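Long-range contact in minor fimbrium tip subunit Mfa3 (Porphyromonas gingivalis ATCC 33277, PDB 5NF4), which forms part of the tip of the minor fimbriae, cell-surface filaments that mediate biofilm formation and adhesion to host cells and other oral bacteria: residues L75-N80 and D112-A117. Sequence-based numbering, arbitrary orientation.
Sequences LVFDSN and DFFFVA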
ATOM      1  N   LEU A  75       8.201 -17.496   2.900  1.00 32.06           N
ATOM      2  CA  LEU A  75       9.485 -17.936   3.451  1.00 33.67           C
ATOM      3  C   LEU A  75       9.362 -17.943   4.977  1.00 32.90           C
ATOM      4  O   LEU A  75       8.874 -16.985   5.597  1.00 32.77           O
ATOM      5  CB  LEU A  75      10.635 -17.043   2.978  1.00 33.22           C
ATOM      6  CG  LEU A  75      10.884 -17.001   1.469  1.00 36.07           C
ATOM      7  CD1 LEU A  75      10.128 -15.827   0.867  1.00 37.90           C
ATOM      8  CD2 LEU A  75      12.395 -16.925   1.133  1.00 33.58           C
ATOM      9  N   VAL A  76       9.808 -19.047   5.576  1.00 33.22           N
ATOM     10  CA  VAL A  76       9.608 -19.313   6.995  1.00 32.37           C
ATOM     11  C   VAL A  76      10.964 -19.556   7.645  1.00 30.67           C
ATOM     12  O   VAL A  76      11.809 -20.297   7.103  1.00 31.59           O
ATOM     13  CB  VAL A  76       8.690 -20.543   7.221  1.00 31.35           C
ATOM     14  CG1 VAL A  76       8.285 -20.574   8.701  1.00 31.68           C
ATOM     15  CG2 VAL A  76       7.471 -20.494   6.295  1.00 34.65           C
ATOM     16  N   PHE A  77      11.203 -18.879   8.754  1.00 30.71           N
ATOM     17  CA  PHE A  77      12.479 -18.960   9.445  1.00 30.92           C
ATOM     18  C   PHE A  77      12.326 -19.266  10.917  1.00 33.88           C
ATOM     19  O   PHE A  77      11.351 -18.877  11.540  1.00 33.88           O
ATOM     20  CB  PHE A  77      13.254 -17.638   9.306  1.00 30.30           C
ATOM     21  CG  PHE A  77      13.511 -17.255   7.887  1.00 33.19           C
ATOM     22  CD1 PHE A  77      12.526 -16.569   7.175  1.00 33.17           C
ATOM     23  CD2 PHE A  77      14.679 -17.614   7.236  1.00 34.32           C
ATOM     24  CE1 PHE A  77      12.692 -16.262   5.866  1.00 32.85           C
ATOM     25  CE2 PHE A  77      14.858 -17.250   5.879  1.00 32.99           C
ATOM     26  CZ  PHE A  77      13.873 -16.580   5.222  1.00 32.78           C
ATOM     27  N   ASP A  78      13.314 -19.936  11.490  1.00 35.15           N
ATOM     28  CA  ASP A  78      13.312 -20.126  12.943  1.00 36.06           C
ATOM     29  C   ASP A  78      13.462 -18.760  13.610  1.00 37.37           C
ATOM     30  O   ASP A  78      14.376 -18.014  13.264  1.00 37.52           O
ATOM     31  CB  ASP A  78      14.449 -21.044  13.351  1.00 33.76           C
ATOM     32  CG  ASP A  78      14.387 -21.436  14.821  1.00 41.06           C
ATOM     33  OD1 ASP A  78      14.837 -20.640  15.664  1.00 41.25           O
ATOM     34  OD2 ASP A  78      13.885 -22.535  15.129  1.00 45.20           O
ATOM     35  N   SER A  79      12.565 -18.414  14.535  1.00 35.61           N
ATOM     36  CA  SER A  79      12.563 -17.081  15.138  1.00 37.82           C
ATOM     37  C   SER A  79      13.849 -16.764  15.893  1.00 38.82           C
ATOM     38  O   SER A  79      14.234 -15.596  15.961  1.00 39.53           O
ATOM     39  CB  SER A  79      11.365 -16.928  16.078  1.00 39.27           C
ATOM     40  OG  SER A  79      10.163 -17.187  15.377  1.00 38.27           O
ATOM     41  N   ASN A  80      14.505 -17.801  16.414  1.00 40.39           N
ATOM     42  CA  ASN A  80      15.682 -17.634  17.256  1.00 44.89           C
ATOM     43  C   ASN A  80      16.984 -17.805  16.503  1.00 43.38           C
ATOM     44  O   ASN A  80      17.881 -16.974  16.642  1.00 50.84           O
ATOM     45  CB  ASN A  80      15.619 -18.614  18.428  1.00 49.09           C
ATOM     46  CG  ASN A  80      14.402 -18.377  19.286  1.00 62.04           C
ATOM     47  OD1 ASN A  80      14.105 -17.234  19.622  1.00 68.04           O
ATOM     48  ND2 ASN A  80      13.672 -19.439  19.618  1.00 71.84           N
ATOM     49  N   ASP A 112       9.039 -17.322  12.129  1.00 31.87           N
ATOM     50  CA  ASP A 112       8.721 -16.054  11.485  1.00 31.23           C
ATOM     51  C   ASP A 112       8.308 -16.321  10.025  1.00 32.15           C
ATOM     52  O   ASP A 112       9.064 -16.931   9.283  1.00 33.29           O
ATOM     53  CB  ASP A 112       9.934 -15.137  11.513  1.00 33.06           C
ATOM     54  CG  ASP A 112      10.264 -14.584  12.893  1.00 39.20           C
ATOM     55  OD1 ASP A 112       9.704 -14.974  13.941  1.00 37.32           O
ATOM     56  OD2 ASP A 112      11.103 -13.665  12.910  1.00 44.39           O
ATOM     57  N   PHE A 113       7.113 -15.877   9.630  1.00 31.18           N
ATOM     58  CA  PHE A 113       6.553 -16.144   8.301  1.00 29.62           C
ATOM     59  C   PHE A 113       6.614 -14.841   7.499  1.00 29.62           C
ATOM     60  O   PHE A 113       6.182 -13.817   7.991  1.00 34.35           O
ATOM     61  CB  PHE A 113       5.109 -16.574   8.373  1.00 30.56           C
ATOM     62  CG  PHE A 113       4.897 -17.971   8.922  1.00 33.10           C
ATOM     63  CD1 PHE A 113       5.086 -18.254  10.273  1.00 31.50           C
ATOM     64  CD2 PHE A 113       4.467 -18.974   8.077  1.00 33.67           C
ATOM     65  CE1 PHE A 113       4.857 -19.536  10.746  1.00 34.05           C
ATOM     66  CE2 PHE A 113       4.251 -20.238   8.541  1.00 37.36           C
ATOM     67  CZ  PHE A 113       4.440 -20.522   9.875  1.00 35.52           C
ATOM     68  N   PHE A 114       7.100 -14.928   6.273  1.00 29.88           N
ATOM     69  CA  PHE A 114       7.162 -13.770   5.377  1.00 29.66           C
ATOM     70  C   PHE A 114       6.398 -14.114   4.118  1.00 32.14           C
ATOM     71  O   PHE A 114       6.646 -15.140   3.506  1.00 32.30           O
ATOM     72  CB  PHE A 114       8.601 -13.384   5.010  1.00 28.79           C
ATOM     73  CG  PHE A 114       9.427 -12.936   6.169  1.00 31.38           C
ATOM     74  CD1 PHE A 114       9.951 -13.878   7.058  1.00 30.48           C
ATOM     75  CD2 PHE A 114       9.705 -11.591   6.378  1.00 31.09           C
ATOM     76  CE1 PHE A 114      10.734 -13.479   8.126  1.00 30.70           C
ATOM     77  CE2 PHE A 114      10.495 -11.185   7.446  1.00 31.64           C
ATOM     78  CZ  PHE A 114      10.999 -12.155   8.347  1.00 32.85           C
ATOM     79  N   PHE A 115       5.513 -13.201   3.705  1.00 31.68           N
ATOM     80  CA  PHE A 115       4.718 -13.376   2.512  1.00 31.06           C
ATOM     81  C   PHE A 115       4.961 -12.166   1.602  1.00 33.00           C
ATOM     82  O   PHE A 115       4.836 -11.026   2.044  1.00 33.49           O
ATOM     83  CB  PHE A 115       3.226 -13.484   2.820  1.00 32.66           C
ATOM     84  CG  PHE A 115       2.855 -14.743   3.569  1.00 33.06           C
ATOM     85  CD1 PHE A 115       2.899 -14.778   4.951  1.00 32.75           C
ATOM     86  CD2 PHE A 115       2.495 -15.876   2.876  1.00 33.54           C
ATOM     87  CE1 PHE A 115       2.559 -15.925   5.638  1.00 32.85           C
ATOM     88  CE2 PHE A 115       2.144 -17.047   3.549  1.00 37.67           C
ATOM     89  CZ  PHE A 115       2.178 -17.074   4.928  1.00 34.44           C
ATOM     90  N   VAL A 116       5.309 -12.452   0.353  1.00 31.41           N
ATOM     91  CA  VAL A 116       5.621 -11.417  -0.651  1.00 29.14           C
ATOM     92  C   VAL A 116       4.866 -11.760  -1.937  1.00 31.08           C
ATOM     93  O   VAL A 116       5.052 -12.830  -2.486  1.00 33.62           O
ATOM     94  CB  VAL A 116       7.147 -11.336  -0.916  1.00 33.89           C
ATOM     95  CG1 VAL A 116       7.448 -10.311  -1.970  1.00 40.16           C
ATOM     96  CG2 VAL A 116       7.878 -10.930   0.376  1.00 33.33           C
ATOM     97  N   ALA A 117       4.049 -10.825  -2.445  1.00 31.78           N
ATOM     98  CA  ALA A 117       3.241 -11.077  -3.613  1.00 31.03           C
ATOM     99  C   ALA A 117       3.554 -10.095  -4.726  1.00 30.67           C
ATOM    100  O   ALA A 117       3.919  -8.953  -4.444  1.00 32.10           O
ATOM    101  CB  ALA A 117       1.763 -10.996  -3.280  1.00 34.94           C
TER
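Val76 and Phe113, cross-strand neighbours in a non-hydrogen-bonded pair, show how a branched side chain can cover an aromatic ring in an antiparallel sheet. The two run side by side in the same direction, and CG1 of Val76 sits 3.9 Å from the centroid of the Phe113 ring, only 6° off its normal, a CH-pi contact over the middle of the face. The valine torsion sets this up: with CG1 opposite the backbone N (chi1 -168°), the other methyl, CG2, lies against the CD2 side of the same ring, 3.8 Å from Phe113 CD2. Phe113 also stacks with Phe182.

On the other face of the sheet the aromatic meeting is of a different kind. The ring planes of Phe77 and Phe114, diagonal neighbours, stand at 84° to each other with centroids 5.6 Å apart, in a slanted encounter where CD1 of Phe77 approaches CE1 of Phe114 to 3.7 Å. Met135 of helix 132-140 touches both rings, so this face packs against the helix. Between the strands, Leu75 and Phe114 exchange two backbone hydrogen bonds, as do Phe77 and Asp112.

Where strand 71-78 ends, Ser79 OG donates to Asp112 OD1 over 2.7 Å, reaching it from above the carboxylate plane. The same oxygen accepts from Asn167 N, so two donors grip it and tie the turn to strand 161-170. Around Ser79 the chain bends in an Asx turn, Asp78 OD1 accepting from Asn80 N. The whole is an antiparallel ladder within a fimbrillin-type beta domain, its strand 109-117 lying between strands 71-78 and 161-170.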